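Local coordinates for protein regulator of nonsense transcripts 2 (Homo sapiens, PDB 4CEK) that acts in nonsense-mediated mRNA decay as the factor UPF2, whose second MIF4G domain, an all-helical module, probably serves as a scaffold within the protein, at residues A149-L154 against M183-E188; L175-H180 against F226-K231. All coordinates share one frame; numbering follows the deposited sequence.

Contact 1. Residues A149-L154 against M183-E188; sequences ANRKKL and MSDVAE
In the MIF4G domain, a HEAT-like array of paired helices, the first turns of helix 148-159 meet the start of helix 185-203, and one arginine carries most of the meeting. R151 lies nearest V186 across the contact, with 6.3 Å between their CA atoms. Its CG stands anti to the carbonyl carbon (chi1 -67°), and the chain bends at chi3, so that CD and NE come up beside D185 and M183. D185 holds its CG in the crowded position between its own backbone N and carbonyl carbon (chi1 55°), which turns the carboxylate to R151. The two side chains cross at about a right angle, and the carboxylate plane is tilted 61° from the guanidinium plane. The salt bridge rests on one hydrogen bond: R151 NE donates to D185 OD2 over 2.8 Å, nearly straight, with the oxygen almost in the guanidinium plane and receiving through its syn lone pair. R151 NH1 turns to N146 OD1, so two separate bonds fix the rotation of the guanidinium, and the arginine's charge probably helps keep D185 ionised. M183 crosses the arginine obliquely, also with its CG in the crowded position, and lays its sulfur along the aliphatic part, with SD 3.5 Å from R151 CD. F141 and C142 of helix 131-144 also touch M183. Deeper in, the contact turns apolar. V186 offers CG2 to R151 CB at 4.2 Å, while its other methyl, CG1, lies a looser 4.5 Å from CD2 of the buried L154.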
ATOM      1  N   ALA A 149     -18.931  -1.761 -12.142  1.00 45.52           N
ATOM      2  CA  ALA A 149     -19.322  -0.711 -11.203  1.00 49.74           C
ATOM      3  C   ALA A 149     -18.906  -1.019  -9.756  1.00 50.23           C
ATOM      4  O   ALA A 149     -18.606  -0.114  -8.969  1.00 46.41           O
ATOM      5  CB  ALA A 149     -20.825  -0.480 -11.262  1.00 47.06           C
ATOM      6  N   ASN A 150     -18.945  -2.297  -9.414  1.00 49.73           N
ATOM      7  CA  ASN A 150     -18.640  -2.750  -8.069  1.00 51.70           C
ATOM      8  C   ASN A 150     -17.132  -2.842  -7.825  1.00 53.37           C
ATOM      9  O   ASN A 150     -16.683  -2.667  -6.697  1.00 50.94           O
ATOM     10  CB  ASN A 150     -19.316  -4.110  -7.775  1.00 49.10           C
ATOM     11  CG  ASN A 150     -20.796  -3.969  -7.400  1.00 47.19           C
ATOM     12  OD1 ASN A 150     -21.322  -2.854  -7.293  1.00 46.60           O
ATOM     13  ND2 ASN A 150     -21.466  -5.107  -7.157  1.00 44.73           N
ATOM     14  N   ARG A 151     -16.366  -3.134  -8.872  1.00 51.80           N
ATOM     15  CA  ARG A 151     -14.928  -3.172  -8.749  1.00 48.81           C
ATOM     16  C   ARG A 151     -14.414  -1.734  -8.510  1.00 51.37           C
ATOM     17  O   ARG A 151     -13.430  -1.533  -7.790  1.00 52.78           O
ATOM     18  CB  ARG A 151     -14.286  -3.850  -9.963  1.00 43.82           C
ATOM     19  CG  ARG A 151     -14.628  -5.324 -10.039  1.00 45.64           C
ATOM     20  CD  ARG A 151     -13.723  -6.126 -10.979  1.00 45.89           C
ATOM     21  NE  ARG A 151     -13.874  -5.688 -12.371  1.00 52.65           N
ATOM     22  CZ  ARG A 151     -14.948  -5.912 -13.144  1.00 54.03           C
ATOM     23  NH1 ARG A 151     -16.015  -6.588 -12.694  1.00 53.58           N
ATOM     24  NH2 ARG A 151     -14.965  -5.432 -14.382  1.00 54.26           N
ATOM     25  N   LYS A 152     -15.093  -0.745  -9.081  1.00 47.04           N
ATOM     26  CA  LYS A 152     -14.688   0.638  -8.922  1.00 50.99           C
ATOM     27  C   LYS A 152     -14.988   1.108  -7.512  1.00 48.12           C
ATOM     28  O   LYS A 152     -14.244   1.899  -6.939  1.00 47.96           O
ATOM     29  CB  LYS A 152     -15.421   1.567  -9.897  1.00 59.48           C
ATOM     30  CG  LYS A 152     -14.737   1.787 -11.233  1.00 68.85           C
ATOM     31  CD  LYS A 152     -15.442   2.901 -12.029  1.00 78.65           C
ATOM     32  CE  LYS A 152     -16.736   2.424 -12.708  1.00 82.55           C
ATOM     33  NZ  LYS A 152     -17.841   3.426 -12.638  1.00 75.80           N
ATOM     34  N   LYS A 153     -16.119   0.683  -6.982  1.00 44.94           N
ATOM     35  CA  LYS A 153     -16.460   1.009  -5.610  1.00 43.02           C
ATOM     36  C   LYS A 153     -15.494   0.334  -4.640  1.00 36.38           C
ATOM     37  O   LYS A 153     -15.123   0.943  -3.660  1.00 37.34           O
ATOM     38  CB  LYS A 153     -17.907   0.628  -5.300  1.00 48.38           C
ATOM     39  CG  LYS A 153     -18.891   1.784  -5.451  1.00 56.38           C
ATOM     40  CD  LYS A 153     -20.354   1.332  -5.551  1.00 63.13           C
ATOM     41  CE  LYS A 153     -21.256   2.011  -4.506  1.00 72.59           C
ATOM     42  NZ  LYS A 153     -21.424   3.500  -4.625  1.00 77.95           N
ATOM     43  N   LEU A 154     -15.100  -0.906  -4.897  1.00 30.75           N
ATOM     44  CA  LEU A 154     -14.154  -1.598  -4.025  1.00 35.25           C
ATOM     45  C   LEU A 154     -12.844  -0.807  -3.968  1.00 37.81           C
ATOM     46  O   LEU A 154     -12.428  -0.373  -2.909  1.00 40.59           O
ATOM     47  CB  LEU A 154     -13.851  -3.010  -4.521  1.00 34.82           C
ATOM     48  CG  LEU A 154     -12.808  -3.781  -3.706  1.00 35.43           C
ATOM     49  CD1 LEU A 154     -13.090  -3.713  -2.205  1.00 29.52           C
ATOM     50  CD2 LEU A 154     -12.605  -5.214  -4.194  1.00 31.50           C
ATOM     51  N   MET A 183      -9.439 -10.674 -11.605  1.00 58.56           N
ATOM     52  CA  MET A 183      -9.924  -9.318 -11.916  1.00 54.83           C
ATOM     53  C   MET A 183      -8.753  -8.353 -11.619  1.00 59.49           C
ATOM     54  O   MET A 183      -8.753  -7.567 -10.663  1.00 68.76           O
ATOM     55  CB  MET A 183     -11.148  -8.938 -11.092  1.00 48.58           C
ATOM     56  CG  MET A 183     -10.967  -9.026  -9.592  1.00 48.74           C
ATOM     57  SD  MET A 183     -12.440  -8.510  -8.707  1.00 50.74           S
ATOM     58  CE  MET A 183     -13.362 -10.046  -8.974  1.00 46.19           C
ATOM     59  N   SER A 184      -7.726  -8.450 -12.436  1.00 58.13           N
ATOM     60  CA  SER A 184      -6.538  -7.638 -12.261  1.00 56.62           C
ATOM     61  C   SER A 184      -6.820  -6.124 -12.057  1.00 56.66           C
ATOM     62  O   SER A 184      -6.079  -5.493 -11.318  1.00 48.59           O
ATOM     63  CB  SER A 184      -5.587  -7.870 -13.452  1.00 52.63           C
ATOM     64  OG  SER A 184      -6.085  -7.276 -14.627  1.00 50.46           O
ATOM     65  N   ASP A 185      -7.873  -5.571 -12.705  1.00 53.57           N
ATOM     66  CA  ASP A 185      -8.173  -4.097 -12.696  1.00 47.09           C
ATOM     67  C   ASP A 185      -8.352  -3.441 -11.316  1.00 40.53           C
ATOM     68  O   ASP A 185      -8.281  -2.226 -11.159  1.00 37.31           O
ATOM     69  CB  ASP A 185      -9.409  -3.809 -13.524  1.00 47.89           C
ATOM     70  CG  ASP A 185     -10.596  -4.620 -13.071  1.00 57.01           C
ATOM     71  OD1 ASP A 185     -10.390  -5.823 -12.753  1.00 58.32           O
ATOM     72  OD2 ASP A 185     -11.722  -4.057 -13.039  1.00 63.74           O
ATOM     73  N   VAL A 186      -8.620  -4.243 -10.310  1.00 36.85           N
ATOM     74  CA  VAL A 186      -8.632  -3.725  -8.975  1.00 35.84           C
ATOM     75  C   VAL A 186      -7.211  -3.285  -8.597  1.00 34.03           C
ATOM     76  O   VAL A 186      -7.018  -2.148  -8.134  1.00 33.75           O
ATOM     77  CB  VAL A 186      -9.141  -4.779  -8.011  1.00 38.19           C
ATOM     78  CG1 VAL A 186      -8.936  -4.285  -6.584  1.00 37.54           C
ATOM     79  CG2 VAL A 186     -10.614  -5.077  -8.350  1.00 39.42           C
ATOM     80  N   ALA A 187      -6.235  -4.155  -8.844  1.00 30.52           N
ATOM     81  CA  ALA A 187      -4.817  -3.840  -8.582  1.00 36.47           C
ATOM     82  C   ALA A 187      -4.393  -2.611  -9.396  1.00 39.76           C
ATOM     83  O   ALA A 187      -3.837  -1.650  -8.847  1.00 38.40           O
ATOM     84  CB  ALA A 187      -3.931  -5.029  -8.912  1.00 32.35           C
ATOM     85  N   GLU A 188      -4.739  -2.614 -10.680  1.00 39.30           N
ATOM     86  CA  GLU A 188      -4.289  -1.587 -11.590  1.00 40.77           C
ATOM     87  C   GLU A 188      -4.764  -0.229 -11.122  1.00 38.71           C
ATOM     88  O   GLU A 188      -4.018   0.723 -11.168  1.00 39.44           O
ATOM     89  CB  GLU A 188      -4.853  -1.771 -13.002  1.00 49.68           C
ATOM     90  CG  GLU A 188      -4.960  -3.185 -13.568  1.00 59.14           C
ATOM     91  CD  GLU A 188      -3.637  -3.730 -14.006  1.00 70.05           C
ATOM     92  OE1 GLU A 188      -2.630  -3.005 -13.805  1.00 71.41           O
ATOM     93  OE2 GLU A 188      -3.625  -4.873 -14.539  1.00 78.67           O
TER

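Contact 2. Residues L175-H180 against F226-K231; sequences LVATLH and FKMFTK
M228 reaches helix 169-179 with CG anti to the carbonyl carbon (chi1 -64°); the chain bends at both chi2 and chi3 and folds SD and CE in against A177 and H180. H180 answers with its CG anti to the backbone N (chi1 175°), which turns one imidazole face to the thioether, the two side chains running past each other in opposite directions. The result is a Met-aromatic contact: M228 SD sits over one face of the H180 ring, 4.3 Å from its centroid and 27° off the normal. The terminal methyl follows, M228 CE lying 4.0 Å from H180 CD2. The sulfur also rests on the helix backbone, with SD 3.8 Å from A177 CA, and M228 CG touches A177 CB at 4.0 Å and V176 CG1 at 4.2 Å. The small A177 thus lets the methionine lie close to the helix. The same CB also meets F226, 3.8 Å from CD1 and approaching the ring obliquely. An alanine at M228 would remove CG, the sulfur and the methyl, and would probably cost the H180 face its thioether partner and loosen the packing on A177 and V176. No hydrogen bond crosses, so the fit rests on apolar and sulfur packing alone. The backbone that presents these groups turns sharply: K227 ends helix 210-225 in a Schellman motif with positive phi, and T230 is the N-cap of the next helix, its OG1 bonded to D233 N. The contact thus joins the end of helix 169-179 to the connection between helices 210-225 and 231-243, with L223 of the former touching M228, and L190 of helix 185-203 against V176.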
ATOM      1  N   LEU A 175      -6.227  -8.818   0.064  1.00 30.32           N
ATOM      2  CA  LEU A 175      -7.451  -8.805  -0.740  1.00 34.55           C
ATOM      3  C   LEU A 175      -7.108  -8.535  -2.201  1.00 39.79           C
ATOM      4  O   LEU A 175      -7.384  -9.361  -3.067  1.00 40.18           O
ATOM      5  CB  LEU A 175      -8.421  -7.720  -0.230  1.00 34.36           C
ATOM      6  CG  LEU A 175      -9.851  -7.730  -0.804  1.00 37.00           C
ATOM      7  CD1 LEU A 175     -10.517  -9.101  -0.619  1.00 36.51           C
ATOM      8  CD2 LEU A 175     -10.654  -6.650  -0.115  1.00 34.43           C
ATOM      9  N   VAL A 176      -6.432  -7.397  -2.446  1.00 40.00           N
ATOM     10  CA  VAL A 176      -6.112  -6.966  -3.790  1.00 35.62           C
ATOM     11  C   VAL A 176      -5.308  -8.034  -4.516  1.00 35.58           C
ATOM     12  O   VAL A 176      -5.613  -8.367  -5.648  1.00 36.15           O
ATOM     13  CB  VAL A 176      -5.369  -5.624  -3.790  1.00 33.73           C
ATOM     14  CG1 VAL A 176      -4.767  -5.360  -5.165  1.00 29.87           C
ATOM     15  CG2 VAL A 176      -6.311  -4.496  -3.357  1.00 32.48           C
ATOM     16  N   ALA A 177      -4.307  -8.603  -3.856  1.00 36.37           N
ATOM     17  CA  ALA A 177      -3.445  -9.577  -4.519  1.00 37.10           C
ATOM     18  C   ALA A 177      -4.173 -10.902  -4.738  1.00 38.59           C
ATOM     19  O   ALA A 177      -3.831 -11.681  -5.637  1.00 39.94           O
ATOM     20  CB  ALA A 177      -2.187  -9.796  -3.709  1.00 33.10           C
ATOM     21  N   THR A 178      -5.144 -11.178  -3.888  1.00 41.45           N
ATOM     22  CA  THR A 178      -5.917 -12.416  -3.988  1.00 47.33           C
ATOM     23  C   THR A 178      -6.940 -12.336  -5.152  1.00 46.84           C
ATOM     24  O   THR A 178      -7.185 -13.310  -5.839  1.00 48.60           O
ATOM     25  CB  THR A 178      -6.634 -12.721  -2.659  1.00 46.03           C
ATOM     26  OG1 THR A 178      -5.658 -12.899  -1.617  1.00 46.33           O
ATOM     27  CG2 THR A 178      -7.453 -13.973  -2.787  1.00 44.09           C
ATOM     28  N   LEU A 179      -7.506 -11.156  -5.359  1.00 44.70           N
ATOM     29  CA  LEU A 179      -8.390 -10.893  -6.464  1.00 44.69           C
ATOM     30  C   LEU A 179      -7.684 -10.791  -7.821  1.00 47.77           C
ATOM     31  O   LEU A 179      -8.276 -11.082  -8.855  1.00 49.96           O
ATOM     32  CB  LEU A 179      -9.181  -9.606  -6.182  1.00 43.83           C
ATOM     33  CG  LEU A 179     -10.153  -9.736  -5.001  1.00 43.13           C
ATOM     34  CD1 LEU A 179     -10.891  -8.427  -4.734  1.00 40.17           C
ATOM     35  CD2 LEU A 179     -11.132 -10.860  -5.291  1.00 45.92           C
ATOM     36  N   HIS A 180      -6.420 -10.404  -7.825  1.00 47.35           N
ATOM     37  CA  HIS A 180      -5.740  -9.987  -9.060  1.00 46.48           C
ATOM     38  C   HIS A 180      -5.737 -10.998 -10.182  1.00 48.67           C
ATOM     39  O   HIS A 180      -5.899 -10.630 -11.351  1.00 43.61           O
ATOM     40  CB  HIS A 180      -4.306  -9.573  -8.728  1.00 45.91           C
ATOM     41  CG  HIS A 180      -3.464  -9.247  -9.928  1.00 45.32           C
ATOM     42  ND1 HIS A 180      -3.640  -8.126 -10.655  1.00 44.40           N
ATOM     43  CD2 HIS A 180      -2.412  -9.938 -10.515  1.00 46.36           C
ATOM     44  CE1 HIS A 180      -2.735  -8.090 -11.644  1.00 45.95           C
ATOM     45  NE2 HIS A 180      -1.984  -9.202 -11.561  1.00 47.71           N
ATOM     46  N   PHE A 226       3.408  -7.903  -1.717  1.00 34.92           N
ATOM     47  CA  PHE A 226       2.527  -8.799  -2.466  1.00 36.43           C
ATOM     48  C   PHE A 226       2.796  -8.836  -3.998  1.00 38.32           C
ATOM     49  O   PHE A 226       2.074  -9.517  -4.737  1.00 36.96           O
ATOM     50  CB  PHE A 226       1.063  -8.414  -2.190  1.00 36.70           C
ATOM     51  CG  PHE A 226       0.521  -9.009  -0.920  1.00 33.96           C
ATOM     52  CD1 PHE A 226       0.286 -10.354  -0.839  1.00 34.41           C
ATOM     53  CD2 PHE A 226       0.256  -8.221   0.167  1.00 32.37           C
ATOM     54  CE1 PHE A 226      -0.198 -10.916   0.317  1.00 35.02           C
ATOM     55  CE2 PHE A 226      -0.230  -8.750   1.318  1.00 34.34           C
ATOM     56  CZ  PHE A 226      -0.465 -10.103   1.398  1.00 35.69           C
ATOM     57  N   LYS A 227       3.817  -8.099  -4.449  1.00 38.09           N
ATOM     58  CA  LYS A 227       4.170  -7.972  -5.862  1.00 41.43           C
ATOM     59  C   LYS A 227       3.068  -7.320  -6.691  1.00 40.66           C
ATOM     60  O   LYS A 227       3.000  -7.581  -7.876  1.00 39.85           O
ATOM     61  CB  LYS A 227       4.525  -9.336  -6.485  1.00 45.27           C
ATOM     62  CG  LYS A 227       5.502 -10.170  -5.670  1.00 48.47           C
ATOM     63  CD  LYS A 227       5.764 -11.520  -6.330  1.00 55.05           C
ATOM     64  CE  LYS A 227       6.509 -12.471  -5.383  1.00 68.00           C
ATOM     65  NZ  LYS A 227       6.333 -13.921  -5.715  1.00 73.72           N
ATOM     66  N   MET A 228       2.195  -6.513  -6.078  1.00 37.46           N
ATOM     67  CA  MET A 228       1.264  -5.682  -6.845  1.00 35.33           C
ATOM     68  C   MET A 228       1.961  -4.427  -7.362  1.00 35.00           C
ATOM     69  O   MET A 228       1.633  -3.960  -8.414  1.00 39.54           O
ATOM     70  CB  MET A 228       0.046  -5.320  -6.031  1.00 34.33           C
ATOM     71  CG  MET A 228      -0.807  -6.531  -5.652  1.00 37.71           C
ATOM     72  SD  MET A 228      -1.507  -7.486  -7.059  1.00 36.52           S
ATOM     73  CE  MET A 228      -0.323  -8.811  -7.306  1.00 28.89           C
ATOM     74  N   PHE A 229       2.923  -3.882  -6.617  1.00 37.45           N
ATOM     75  CA  PHE A 229       3.945  -2.977  -7.165  1.00 32.46           C
ATOM     76  C   PHE A 229       5.152  -3.835  -7.398  1.00 32.01           C
ATOM     77  O   PHE A 229       5.388  -4.756  -6.627  1.00 33.90           O
ATOM     78  CB  PHE A 229       4.317  -1.881  -6.199  1.00 36.16           C
ATOM     79  CG  PHE A 229       3.344  -0.762  -6.172  1.00 42.26           C
ATOM     80  CD1 PHE A 229       3.470   0.307  -7.042  1.00 47.40           C
ATOM     81  CD2 PHE A 229       2.281  -0.771  -5.293  1.00 44.93           C
ATOM     82  CE1 PHE A 229       2.564   1.353  -7.013  1.00 45.32           C
ATOM     83  CE2 PHE A 229       1.361   0.271  -5.274  1.00 40.97           C
ATOM     84  CZ  PHE A 229       1.515   1.334  -6.124  1.00 41.61           C
ATOM     85  N   THR A 230       5.873  -3.595  -8.489  1.00 31.01           N
ATOM     86  CA  THR A 230       7.073  -4.351  -8.785  1.00 28.88           C
ATOM     87  C   THR A 230       8.176  -3.680  -7.988  1.00 30.84           C
ATOM     88  O   THR A 230       8.001  -2.531  -7.523  1.00 29.98           O
ATOM     89  CB  THR A 230       7.463  -4.285 -10.290  1.00 28.61           C
ATOM     90  OG1 THR A 230       7.607  -2.921 -10.645  1.00 29.44           O
ATOM     91  CG2 THR A 230       6.427  -4.986 -11.235  1.00 21.76           C
ATOM     92  N   LYS A 231       9.309  -4.379  -7.864  1.00 32.11           N
ATOM     93  CA  LYS A 231      10.496  -3.880  -7.139  1.00 32.34           C
ATOM     94  C   LYS A 231      10.973  -2.610  -7.770  1.00 30.30           C
ATOM     95  O   LYS A 231      11.305  -1.630  -7.080  1.00 27.78           O
ATOM     96  CB  LYS A 231      11.603  -4.926  -7.156  1.00 33.16           C
ATOM     97  CG  LYS A 231      11.252  -6.110  -6.265  1.00 38.09           C
ATOM     98  CD  LYS A 231      12.061  -7.375  -6.550  1.00 39.68           C
ATOM     99  CE  LYS A 231      11.580  -8.498  -5.648  1.00 42.17           C
ATOM    100  NZ  LYS A 231      10.406  -9.198  -6.266  1.00 46.11           N
TER

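In the fold
Both contacts are largely buried, contact 1 farther from the middle of the chain (about 15 Å against 10 Å between centres). They share no helix: contact 1 joins helices 148-159 and 185-203, contact 2 helix 169-179 and the connection after helix 210-225, and their segments alternate in sequence. Contact 1 mixes a salt bridge at its more exposed border with apolar packing; contact 2, with no polar bond across it, relies on a thioether, an imidazole, a phenyl ring and small aliphatic groups. Their centres are about 13 Å apart, and they touch: A187 packs against H180, V176 and M228, L154 against L179. The three consecutive helices are thereby packed together, with the connection 226-231 against the last two.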